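Local coordinates for protein acetyl-xylan esterase (Streptomyces lividans, PDB 2CC0) that removes acetyl groups from acetylated xylan as a metal-dependent carbohydrate esterase of family 4, with a role in plant cell wall degradation, at residues G5-T10 against S144-G149; N29-T34 against L177-I182; I123-S128 against N148-L153; A134-I139 against L162-R167. All coordinates share one frame; numbering follows the deposited sequence. Where two conformers were deposited one is given.

Interaction 1: residues G5-T10 against S144-G149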
loop_
_atom_site.group_PDB
_atom_site.type_symbol
_atom_site.label_atom_id
_atom_site.label_comp_id
_atom_site.label_asym_id
_atom_site.label_seq_id
_atom_site.Cartn_x
_atom_site.Cartn_y
_atom_site.Cartn_z
ATOM N N GLY A 5 10.250 -13.575 5.579
ATOM C CA GLY A 5 9.378 -12.483 5.143
ATOM C C GLY A 5 8.032 -13.088 4.797
ATOM O O GLY A 5 7.898 -14.318 4.779
ATOM N N TYR A 6 7.058 -12.222 4.490
ATOM C CA TYR A 6 5.682 -12.653 4.207
ATOM C C TYR A 6 5.163 -12.034 2.945
ATOM O O TYR A 6 5.464 -10.858 2.638
ATOM C CB TYR A 6 4.751 -12.318 5.379
ATOM C CG TYR A 6 5.121 -13.106 6.615
ATOM C CD1 TYR A 6 4.575 -14.366 6.844
ATOM C CD2 TYR A 6 6.049 -12.601 7.517
ATOM C CE1 TYR A 6 4.924 -15.103 7.968
ATOM C CE2 TYR A 6 6.414 -13.328 8.644
ATOM C CZ TYR A 6 5.852 -14.581 8.857
ATOM O OH TYR A 6 6.224 -15.303 9.980
ATOM N N VAL A 7 4.374 -12.820 2.206
ATOM C CA VAL A 7 3.688 -12.278 1.031
ATOM C C VAL A 7 2.189 -12.409 1.214
ATOM O O VAL A 7 1.739 -13.210 2.034
ATOM C CB VAL A 7 4.084 -13.003 -0.255
ATOM C CG1 VAL A 7 5.636 -12.878 -0.518
ATOM C CG2 VAL A 7 3.597 -14.480 -0.232
ATOM N N GLY A 8 1.435 -11.624 0.434
ATOM C CA GLY A 8 -0.024 -11.613 0.525
ATOM C C GLY A 8 -0.638 -12.348 -0.640
ATOM O O GLY A 8 -0.835 -11.753 -1.703
ATOM N N LEU A 9 -0.931 -13.642 -0.459
ATOM C CA LEU A 9 -1.680 -14.361 -1.500
ATOM C C LEU A 9 -3.134 -13.975 -1.394
ATOM O O LEU A 9 -3.700 -13.994 -0.297
ATOM C CB LEU A 9 -1.561 -15.868 -1.306
ATOM C CG LEU A 9 -0.136 -16.400 -1.305
ATOM C CD1 LEU A 9 -0.186 -17.945 -1.081
ATOM C CD2 LEU A 9 0.650 -16.055 -2.577
ATOM N N THR A 10 -3.746 -13.611 -2.525
ATOM C CA THR A 10 -5.152 -13.232 -2.513
ATOM C C THR A 10 -5.901 -13.862 -3.677
ATOM O O THR A 10 -5.310 -14.098 -4.739
ATOM C CB THR A 10 -5.340 -11.676 -2.548
ATOM O OG1 THR A 10 -5.016 -11.188 -3.855
ATOM C CG2 THR A 10 -4.451 -10.992 -1.502
ATOM N N SER A 144 6.910 -15.571 -8.062
ATOM C CA SER A 144 8.368 -15.453 -7.873
ATOM C C SER A 144 8.879 -13.997 -7.811
ATOM O O SER A 144 9.987 -13.743 -7.343
ATOM C CB SER A 144 9.137 -16.260 -8.932
ATOM O OG SER A 144 9.345 -15.526 -10.130
ATOM N N ARG A 145 8.070 -13.048 -8.274
ATOM C CA ARG A 145 8.456 -11.638 -8.248
ATOM C C ARG A 145 8.185 -10.952 -6.918
ATOM O O ARG A 145 8.642 -9.821 -6.692
ATOM C CB ARG A 145 7.741 -10.897 -9.361
ATOM C CG ARG A 145 8.121 -11.430 -10.717
ATOM C CD ARG A 145 7.962 -10.365 -11.728
ATOM N NE ARG A 145 6.561 -10.088 -12.008
ATOM C CZ ARG A 145 5.795 -10.806 -12.831
ATOM N NH1 ARG A 145 6.280 -11.879 -13.454
ATOM N NH2 ARG A 145 4.533 -10.454 -13.033
ATOM N N LEU A 146 7.420 -11.617 -6.053
ATOM C CA LEU A 146 7.011 -10.994 -4.801
ATOM C C LEU A 146 8.145 -10.947 -3.800
ATOM O O LEU A 146 8.827 -11.950 -3.589
ATOM C CB LEU A 146 5.858 -11.767 -4.166
ATOM C CG LEU A 146 4.535 -11.834 -4.924
ATOM C CD1 LEU A 146 3.660 -12.942 -4.324
ATOM C CD2 LEU A 146 3.852 -10.468 -4.874
ATOM N N GLY A 147 8.293 -9.790 -3.154
ATOM C CA GLY A 147 9.174 -9.658 -2.000
ATOM C C GLY A 147 8.390 -9.510 -0.705
ATOM O O GLY A 147 7.152 -9.460 -0.711
ATOM N N ASN A 148 9.104 -9.430 0.411
ATOM C CA ASN A 148 8.456 -9.275 1.697
ATOM C C ASN A 148 7.482 -8.092 1.668
ATOM O O ASN A 148 7.839 -6.981 1.240
ATOM C CB ASN A 148 9.496 -9.051 2.805
ATOM C CG ASN A 148 8.854 -8.799 4.148
ATOM O OD1 ASN A 148 8.079 -9.607 4.640
ATOM N ND2 ASN A 148 9.153 -7.652 4.741
ATOM N N GLY A 149 6.252 -8.344 2.113
ATOM C CA GLY A 149 5.222 -7.306 2.227
ATOM C C GLY A 149 4.295 -7.238 1.031
ATOM O O GLY A 149 3.208 -6.654 1.135
#
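The side chain of Asn148 reaches back to strand 5-12 and bonds to the backbone of Tyr6. Its CG stands anti to the backbone N (chi1 176°), which sets CG toward the strand. CB lies 4.2 Å from Gly5 CA. CG comes a little nearer and sits 3.9 Å from both Gly5 CA and Tyr6 N. At the tip, OD1 accepts the N-H of Tyr6 at 2.8 Å, with the donor in the plane of the amide carbonyl. The same OD1 lies 3.2 Å from Gly5 CA, where a side chain on Gly5 would collide with it. One residue on, Gly149 N donates a hydrogen bond to Tyr6 O at 2.7 Å, nearly straight at 171°. Gly149 has a positive phi of 96°, at which a side chain would strike the carbonyl oxygen of Asn148. Further along the strand, the side chains of Val7 and Leu146 cross at about a right angle, and Val7 CG1 touches Leu146 CB at 3.8 Å. Beyond this pair Leu146 packs on Ile152 and Val126. The N-H and C=O of Tyr6 are thus both satisfied by the loop that leads from helix 136-144 into strand 151-155, one by a side chain and one by the backbone.

Interaction 2: residues N29-T34 against L177-I182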
loop_
_atom_site.group_PDB
_atom_site.type_symbol
_atom_site.label_atom_id
_atom_site.label_comp_id
_atom_site.label_asym_id
_atom_site.label_seq_id
_atom_site.Cartn_x
_atom_site.Cartn_y
_atom_site.Cartn_z
ATOM N N ASN A 29 -0.874 -27.576 1.054
ATOM C CA ASN A 29 0.431 -27.010 0.765
ATOM C C ASN A 29 0.888 -25.969 1.787
ATOM O O ASN A 29 1.900 -25.292 1.582
ATOM C CB ASN A 29 0.451 -26.465 -0.655
ATOM C CG ASN A 29 0.486 -27.590 -1.689
ATOM O OD1 ASN A 29 1.548 -28.139 -1.965
ATOM N ND2 ASN A 29 -0.668 -27.954 -2.229
ATOM N N GLY A 30 0.143 -25.880 2.885
ATOM C CA GLY A 30 0.525 -25.081 4.043
ATOM C C GLY A 30 0.425 -23.592 3.791
ATOM O O GLY A 30 1.187 -22.806 4.371
ATOM N N LEU A 31 -0.499 -23.205 2.919
ATOM C CA LEU A 31 -0.631 -21.787 2.536
ATOM C C LEU A 31 -1.919 -21.183 3.095
ATOM O O LEU A 31 -2.962 -21.850 3.158
ATOM C CB LEU A 31 -0.645 -21.642 1.004
ATOM C CG LEU A 31 0.581 -22.077 0.211
ATOM C CD1 LEU A 31 0.218 -22.006 -1.271
ATOM C CD2 LEU A 31 1.766 -21.174 0.571
ATOM N N ARG A 32 -1.837 -19.915 3.491
ATOM C CA ARG A 32 -2.997 -19.134 3.899
ATOM C C ARG A 32 -3.125 -17.962 2.937
ATOM O O ARG A 32 -2.136 -17.547 2.295
ATOM C CB ARG A 32 -2.875 -18.648 5.338
ATOM C CG ARG A 32 -2.695 -19.831 6.332
ATOM C CD ARG A 32 -2.479 -19.349 7.730
ATOM N NE ARG A 32 -3.746 -18.871 8.283
ATOM C CZ ARG A 32 -3.902 -18.359 9.499
ATOM N NH1 ARG A 32 -2.856 -18.248 10.334
ATOM N NH2 ARG A 32 -5.106 -17.957 9.894
ATOM N N ALA A 33 -4.341 -17.446 2.815
ATOM C CA ALA A 33 -4.589 -16.407 1.817
ATOM C C ALA A 33 -5.808 -15.612 2.200
ATOM O O ALA A 33 -6.572 -16.019 3.110
ATOM C CB ALA A 33 -4.768 -17.052 0.451
ATOM N N THR A 34 -5.972 -14.464 1.532
ATOM C CA THR A 34 -7.128 -13.612 1.713
ATOM C C THR A 34 -8.065 -13.750 0.527
ATOM O O THR A 34 -7.650 -13.562 -0.631
ATOM C CB THR A 34 -6.717 -12.120 1.898
ATOM O OG1 THR A 34 -5.835 -12.037 3.001
ATOM C CG2 THR A 34 -7.972 -11.278 2.214
ATOM N N LEU A 177 10.141 -17.297 2.128
ATOM C CA LEU A 177 8.973 -16.457 2.334
ATOM C C LEU A 177 7.793 -17.312 2.707
ATOM O O LEU A 177 7.697 -18.483 2.296
ATOM C CB LEU A 177 8.640 -15.647 1.073
ATOM C CG LEU A 177 9.667 -14.583 0.670
ATOM C CD1 LEU A 177 9.350 -14.032 -0.747
ATOM C CD2 LEU A 177 9.707 -13.465 1.719
ATOM N N CYS A 178 6.901 -16.728 3.493
ATOM C CA CYS A 178 5.693 -17.443 3.870
ATOM C C CYS A 178 4.445 -16.673 3.521
ATOM O O CYS A 178 4.493 -15.480 3.255
ATOM C CB CYS A 178 5.725 -17.755 5.337
ATOM S SG CYS A 178 7.095 -18.853 5.720
ATOM N N SER A 179 3.320 -17.376 3.477
ATOM C CA SER A 179 2.056 -16.700 3.172
ATOM C C SER A 179 1.602 -15.966 4.431
ATOM O O SER A 179 1.629 -16.525 5.544
ATOM C CB SER A 179 1.013 -17.693 2.632
ATOM O OG SER A 179 0.870 -18.793 3.502
ATOM N N GLY A 180 1.235 -14.692 4.285
ATOM C CA GLY A 180 0.872 -13.892 5.431
ATOM C C GLY A 180 -0.503 -13.255 5.295
ATOM O O GLY A 180 -1.217 -13.482 4.324
ATOM N N MET A 181 -0.875 -12.510 6.326
ATOM C CA MET A 181 -2.131 -11.787 6.268
ATOM C C MET A 181 -1.828 -10.363 5.842
ATOM O O MET A 181 -0.670 -9.944 5.795
ATOM C CB MET A 181 -2.859 -11.796 7.611
ATOM C CG MET A 181 -2.212 -10.911 8.628
ATOM S SD MET A 181 -2.946 -11.111 10.249
ATOM C CE MET A 181 -1.847 -10.038 11.148
ATOM N N ILE A 182 -2.869 -9.647 5.470
ATOM C CA ILE A 182 -2.710 -8.263 5.032
ATOM C C ILE A 182 -3.108 -7.305 6.146
ATOM O O ILE A 182 -4.231 -7.367 6.683
ATOM C CB ILE A 182 -3.503 -7.977 3.716
ATOM C CG1 ILE A 182 -2.894 -8.812 2.560
ATOM C CG2 ILE A 182 -3.469 -6.476 3.390
ATOM C CD1 ILE A 182 -3.812 -8.966 1.334
HETATM O O HOH W 1 3.165 -20.244 4.094
HETATM O O HOH W 2 -1.107 -15.020 1.996
HETATM O O HOH W 3 -3.171 -12.622 2.289
HETATM O O HOH W 4 -5.555 -10.744 5.393
#
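Ser179 OG accepts the backbone N-H of Arg32 at 2.9 Å, in an almost straight bond of 175°. A chi1 of 53° sets OG between its own backbone N and carbonyl carbon, where it meets this N-H. Its CB lies close to the backbone too, 3.2 Å from Arg32 O. Leu31 flanks the hydroxyl with CD2, which is 3.9 Å from Ser179 OG. An alanine in place of Ser179 would probably leave the N-H of Arg32 without its acceptor and open a small gap beside Leu31 CD2. Elsewhere water joins the two segments. Water 1 accepts from Ser179 N at 2.9 Å and donates to Gly30 O. Water 4 accepts from Ile182 N and is hydrogen-bonded to Thr34 OG1 at 2.7 Å. Ile182 CD1 meets the same OG1 at 4.0 Å. Gly30 is the C-prime residue of the Schellman motif that ends helix 19-28, so the contact begins where the chain leaves that helix for strand 34-37. Strand 5-12 pairs with both 34-37 and 177-179. The guanidinium of Arg32 turns elsewhere, and NE bonds to Gly56 O. One direct hydrogen bond and waters, not a beta ladder, join 29-34 to 177-182, so the link depends largely on the Ser179 hydroxyl and bound solvent.

Interaction 3: residues I123-S128 against N148-L153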
loop_
_atom_site.group_PDB
_atom_site.type_symbol
_atom_site.label_atom_id
_atom_site.label_comp_id
_atom_site.label_asym_id
_atom_site.label_seq_id
_atom_site.Cartn_x
_atom_site.Cartn_y
_atom_site.Cartn_z
ATOM N N ILE A 123 -5.171 -2.934 -3.225
ATOM C CA ILE A 123 -4.964 -3.176 -4.646
ATOM C C ILE A 123 -4.058 -4.407 -4.761
ATOM O O ILE A 123 -4.373 -5.456 -4.236
ATOM C CB ILE A 123 -4.403 -1.901 -5.373
ATOM C CG1 ILE A 123 -5.182 -0.651 -4.936
ATOM C CG2 ILE A 123 -4.484 -2.058 -6.896
ATOM C CD1 ILE A 123 -6.692 -0.666 -5.345
ATOM N N TRP A 124 -2.906 -4.271 -5.403
ATOM C CA TRP A 124 -1.949 -5.385 -5.489
ATOM C C TRP A 124 -0.618 -4.825 -5.995
ATOM O O TRP A 124 -0.553 -3.695 -6.514
ATOM C CB TRP A 124 -2.435 -6.532 -6.414
ATOM C CG TRP A 124 -2.829 -6.054 -7.759
ATOM C CD1 TRP A 124 -1.994 -5.830 -8.830
ATOM C CD2 TRP A 124 -4.148 -5.694 -8.190
ATOM N NE1 TRP A 124 -2.716 -5.347 -9.901
ATOM C CE2 TRP A 124 -4.039 -5.260 -9.540
ATOM C CE3 TRP A 124 -5.419 -5.696 -7.573
ATOM C CZ2 TRP A 124 -5.154 -4.826 -10.287
ATOM C CZ3 TRP A 124 -6.533 -5.244 -8.317
ATOM C CH2 TRP A 124 -6.380 -4.828 -9.661
ATOM N N ASP A 125 0.433 -5.611 -5.795
ATOM C CA ASP A 125 1.771 -5.309 -6.320
ATOM C C ASP A 125 2.009 -6.051 -7.644
ATOM O O ASP A 125 2.688 -5.543 -8.553
ATOM C CB ASP A 125 2.833 -5.710 -5.282
ATOM C CG ASP A 125 2.727 -4.863 -4.030
ATOM O OD1 ASP A 125 3.192 -3.694 -4.103
ATOM O OD2 ASP A 125 2.150 -5.308 -3.002
ATOM N N VAL A 126 1.493 -7.276 -7.730
ATOM C CA VAL A 126 1.674 -8.103 -8.914
ATOM C C VAL A 126 0.327 -8.663 -9.324
ATOM O O VAL A 126 -0.441 -9.124 -8.466
ATOM C CB VAL A 126 2.627 -9.269 -8.579
ATOM C CG1 VAL A 126 2.711 -10.314 -9.721
ATOM C CG2 VAL A 126 4.018 -8.752 -8.189
ATOM N N ASP A 127 0.036 -8.610 -10.627
ATOM C CA ASP A 127 -1.180 -9.208 -11.179
ATOM C C ASP A 127 -0.734 -10.521 -11.826
ATOM O O ASP A 127 0.065 -10.510 -12.769
ATOM C CB ASP A 127 -1.826 -8.255 -12.192
ATOM C CG ASP A 127 -3.031 -8.861 -12.924
ATOM O OD1 ASP A 127 -3.440 -9.994 -12.616
ATOM O OD2 ASP A 127 -3.567 -8.184 -13.836
ATOM N N SER A 128 -1.224 -11.648 -11.306
ATOM C CA SER A 128 -0.854 -12.960 -11.825
ATOM C C SER A 128 -1.359 -13.165 -13.250
ATOM O O SER A 128 -0.900 -14.076 -13.950
ATOM C CB SER A 128 -1.448 -14.057 -10.925
ATOM O OG SER A 128 -2.854 -14.186 -11.144
ATOM N N ASN A 148 9.104 -9.430 0.411
ATOM C CA ASN A 148 8.456 -9.275 1.697
ATOM C C ASN A 148 7.482 -8.092 1.668
ATOM O O ASN A 148 7.839 -6.981 1.240
ATOM C CB ASN A 148 9.496 -9.051 2.805
ATOM C CG ASN A 148 8.854 -8.799 4.148
ATOM O OD1 ASN A 148 8.079 -9.607 4.640
ATOM N ND2 ASN A 148 9.153 -7.652 4.741
ATOM N N GLY A 149 6.252 -8.344 2.113
ATOM C CA GLY A 149 5.222 -7.306 2.227
ATOM C C GLY A 149 4.295 -7.238 1.031
ATOM O O GLY A 149 3.208 -6.654 1.135
ATOM N N GLN A 150 4.708 -7.827 -0.098
ATOM C CA GLN A 150 3.961 -7.642 -1.329
ATOM C C GLN A 150 2.771 -8.565 -1.521
ATOM O O GLN A 150 2.753 -9.700 -1.022
ATOM C CB GLN A 150 4.892 -7.670 -2.525
ATOM C CG GLN A 150 5.964 -6.586 -2.376
ATOM C CD GLN A 150 6.778 -6.394 -3.633
ATOM O OE1 GLN A 150 7.343 -7.349 -4.163
ATOM N NE2 GLN A 150 6.863 -5.139 -4.110
ATOM N N VAL A 151 1.821 -8.059 -2.305
ATOM C CA VAL A 151 0.505 -8.683 -2.486
ATOM C C VAL A 151 0.314 -9.065 -3.959
ATOM O O VAL A 151 0.577 -8.260 -4.851
ATOM C CB VAL A 151 -0.592 -7.688 -2.061
ATOM C CG1 VAL A 151 -1.948 -8.208 -2.411
ATOM C CG2 VAL A 151 -0.516 -7.337 -0.554
ATOM N N ILE A 152 -0.162 -10.289 -4.210
ATOM C CA ILE A 152 -0.434 -10.736 -5.580
ATOM C C ILE A 152 -1.944 -10.961 -5.797
ATOM O O ILE A 152 -2.607 -11.556 -4.946
ATOM C CB ILE A 152 0.357 -12.034 -5.947
ATOM C CG1 ILE A 152 0.080 -12.419 -7.412
ATOM C CG2 ILE A 152 0.045 -13.178 -4.961
ATOM C CD1 ILE A 152 1.117 -13.353 -8.030
ATOM N N LEU A 153 -2.448 -10.475 -6.934
ATOM C CA LEU A 153 -3.811 -10.722 -7.381
ATOM C C LEU A 153 -3.935 -12.068 -8.096
ATOM O O LEU A 153 -3.305 -12.304 -9.146
ATOM C CB LEU A 153 -4.247 -9.603 -8.343
ATOM C CG LEU A 153 -5.581 -9.819 -9.067
ATOM C CD1 LEU A 153 -6.755 -9.841 -8.059
ATOM C CD2 LEU A 153 -5.788 -8.756 -10.150
#
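Leu153 lies against one face of the Trp124 indole, and the two side chains run side by side in the same direction. Leu153 CD2 sits 3.7 Å from the centroid of the six-membered ring, only 1° off its normal, a CH-pi contact over the centre. Leu153 CB lies over the five-membered ring, 3.9 Å from Trp124 CG. Ile123 CG2 lies on the opposite face, nearer the rim. Val126 CG1 and Ile152 CD1 meet at 3.8 Å on the other side of the sheet, and both residues pack on Ala142 of helix 136-144. Around this core the backbones pair as parallel strands. Leu153 N donates to Val126 O at 2.9 Å. Val151 O accepts two N-H groups, those of Asp125 and Val126. Leu153 O is likewise gripped twice, by Ser128 N and by Ser128 OG at 2.8 Å. At the polar edge, Asp125 OD2 accepts from Val151 N at 2.9 Å on its anti side. Asp125 OD1 forms a salt bridge with Arg188 of the second subunit, so this carboxylate serves both the sheet and the dimer. A bound acetate lies about 3 Å from the Trp124 side chain, and the zinc ion about 6 Å from that of Leu153. Strand 126-127, helix 136-144 and strand 151-155 form a beta-alpha-beta unit, whose strand 151-155 brings Leu153 close to the zinc site, consistent with the polysaccharide deacetylase family.

Interaction 4: residues A134-I139 against L162-R167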
loop_
_atom_site.group_PDB
_atom_site.type_symbol
_atom_site.label_atom_id
_atom_site.label_comp_id
_atom_site.label_asym_id
_atom_site.label_seq_id
_atom_site.Cartn_x
_atom_site.Cartn_y
_atom_site.Cartn_z
ATOM N N ALA A 134 -3.364 -16.606 -18.279
ATOM C CA ALA A 134 -1.985 -16.937 -17.944
ATOM C C ALA A 134 -1.829 -18.434 -17.722
ATOM O O ALA A 134 -2.701 -19.091 -17.151
ATOM C CB ALA A 134 -1.526 -16.173 -16.719
ATOM N N SER A 135 -0.717 -18.970 -18.197
ATOM C CA SER A 135 -0.373 -20.367 -17.968
ATOM C C SER A 135 -0.040 -20.576 -16.504
ATOM O O SER A 135 0.236 -19.611 -15.770
ATOM C CB SER A 135 0.836 -20.738 -18.822
ATOM O OG SER A 135 1.966 -20.000 -18.401
ATOM N N THR A 136 -0.083 -21.832 -16.074
ATOM C CA THR A 136 0.414 -22.214 -14.754
ATOM C C THR A 136 1.842 -21.696 -14.550
ATOM O O THR A 136 2.160 -21.112 -13.497
ATOM C CB THR A 136 0.314 -23.737 -14.555
ATOM O OG1 THR A 136 -1.060 -24.122 -14.711
ATOM C CG2 THR A 136 0.790 -24.123 -13.173
ATOM N N ASP A 137 2.697 -21.867 -15.567
ATOM C CA ASP A 137 4.057 -21.339 -15.486
ATOM C C ASP A 137 4.097 -19.849 -15.222
ATOM O O ASP A 137 4.902 -19.395 -14.413
ATOM C CB ASP A 137 4.813 -21.593 -16.786
ATOM C CG ASP A 137 5.308 -23.016 -16.923
ATOM O OD1 ASP A 137 5.313 -23.790 -15.943
ATOM O OD2 ASP A 137 5.737 -23.353 -18.048
ATOM N N ALA A 138 3.263 -19.094 -15.940
ATOM C CA ALA A 138 3.257 -17.641 -15.843
ATOM C C ALA A 138 2.785 -17.199 -14.443
ATOM O O ALA A 138 3.296 -16.225 -13.884
ATOM C CB ALA A 138 2.400 -17.023 -16.948
ATOM N N ILE A 139 1.826 -17.936 -13.886
ATOM C CA ILE A 139 1.286 -17.615 -12.543
ATOM C C ILE A 139 2.376 -17.837 -11.490
ATOM O O ILE A 139 2.569 -16.997 -10.595
ATOM C CB ILE A 139 0.007 -18.467 -12.247
ATOM C CG1 ILE A 139 -1.122 -18.097 -13.223
ATOM C CG2 ILE A 139 -0.457 -18.344 -10.767
ATOM C CD1 ILE A 139 -2.265 -19.142 -13.283
ATOM N N LEU A 162 -5.482 -23.203 -9.623
ATOM C CA LEU A 162 -5.516 -24.417 -8.797
ATOM C C LEU A 162 -4.278 -25.290 -9.062
ATOM O O LEU A 162 -3.655 -25.787 -8.129
ATOM C CB LEU A 162 -6.793 -25.205 -9.079
ATOM C CG LEU A 162 -6.902 -26.537 -8.330
ATOM C CD1 LEU A 162 -7.006 -26.321 -6.802
ATOM C CD2 LEU A 162 -8.113 -27.293 -8.839
ATOM N N ALA A 163 -3.907 -25.446 -10.341
ATOM C CA ALA A 163 -2.765 -26.298 -10.704
ATOM C C ALA A 163 -1.435 -25.748 -10.179
ATOM O O ALA A 163 -0.483 -26.500 -9.933
ATOM C CB ALA A 163 -2.695 -26.447 -12.194
ATOM N N ALA A 164 -1.385 -24.423 -10.031
ATOM C CA ALA A 164 -0.182 -23.714 -9.592
ATOM C C ALA A 164 0.132 -23.840 -8.108
ATOM O O ALA A 164 1.263 -23.581 -7.693
ATOM C CB ALA A 164 -0.307 -22.209 -9.970
ATOM N N ILE A 165 -0.857 -24.216 -7.296
ATOM C CA ILE A 165 -0.689 -24.108 -5.839
ATOM C C ILE A 165 0.582 -24.813 -5.285
ATOM O O ILE A 165 1.346 -24.192 -4.558
ATOM C CB ILE A 165 -1.969 -24.503 -5.059
ATOM C CG1 ILE A 165 -3.154 -23.615 -5.459
ATOM C CG2 ILE A 165 -1.720 -24.504 -3.555
ATOM C CD1 ILE A 165 -2.925 -22.091 -5.331
ATOM N N PRO A 166 0.814 -26.105 -5.628
ATOM C CA PRO A 166 2.056 -26.693 -5.089
ATOM C C PRO A 166 3.343 -25.941 -5.477
ATOM O O PRO A 166 4.194 -25.712 -4.615
ATOM C CB PRO A 166 2.058 -28.136 -5.645
ATOM C CG PRO A 166 0.642 -28.396 -6.027
ATOM C CD PRO A 166 0.055 -27.059 -6.452
ATOM N N ARG A 167 3.473 -25.534 -6.738
ATOM C CA ARG A 167 4.641 -24.762 -7.175
ATOM C C ARG A 167 4.717 -23.366 -6.565
ATOM O O ARG A 167 5.815 -22.829 -6.368
ATOM C CB ARG A 167 4.707 -24.688 -8.691
ATOM C CG ARG A 167 5.206 -26.000 -9.306
ATOM C CD ARG A 167 4.986 -25.996 -10.805
ATOM N NE ARG A 167 5.829 -25.021 -11.498
ATOM C CZ ARG A 167 5.579 -24.555 -12.723
ATOM N NH1 ARG A 167 4.512 -24.977 -13.403
ATOM N NH2 ARG A 167 6.396 -23.663 -13.274
#
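This is a helix-to-helix contact on the outer side of the fold, with a small apolar patch and a salt bridge near the surface. Thr136, in the first turn of helix 136-144, meets helix 159-174 at Ala164. Its CG2 is anti to the backbone N and touches Ala164 CA at 3.7 Å, while its OG1 lies 3.8 Å from Ala163 CB. Ala164 CB also meets Ile139 CG2 at 3.9 Å, one turn further in. Both helices follow strands of the parallel sheet, 126-127 and 151-155, and they pack here as neighbours. Ser135 is the N-cap of helix 136-144, its OG accepting from Ala138 N at 2.9 Å. The salt bridge joins Asp137 to Arg167. NH1 and NH2 of Arg167 both grip one oxygen, Asp137 OD1, each at 2.9 Å. This oxygen lies near the guanidinium plane, and the carboxylate is turned 80° from that plane. NH2 approaches from above the carboxylate, and NH1 nearly along the C-O bond. An alanine in place of Arg167 would probably leave the Asp137 carboxylate without this charged mate and uncover part of Thr136 CG2. Arg167 also packs on Val140, and Ile165 packs on helix 19-28.

In the fold
Interactions 1, 2 and 3 all reach the same parallel sheet, in which strand 5-12 pairs with strands 151-155 and 177-179. Interactions 1 and 3 share Asn148 and Gly149, and their centres are about 7 Å apart. Gly8 N meets Gln150 O at 2.7 Å between them. Interaction 2 joins interaction 1 through Val7 O and Gly180 N, also 2.7 Å apart. Interaction 4 lies about 15 Å from interaction 3, centre to centre, but Ser128 O touches Ala134 CB at 3.5 Å. It meets interaction 2 where Ile165 packs on Leu31. Interaction 3 borders the zinc site of Asp13, His62 and His66. In interaction 2 the Thr34 side chain is about 13 Å from the zinc ion.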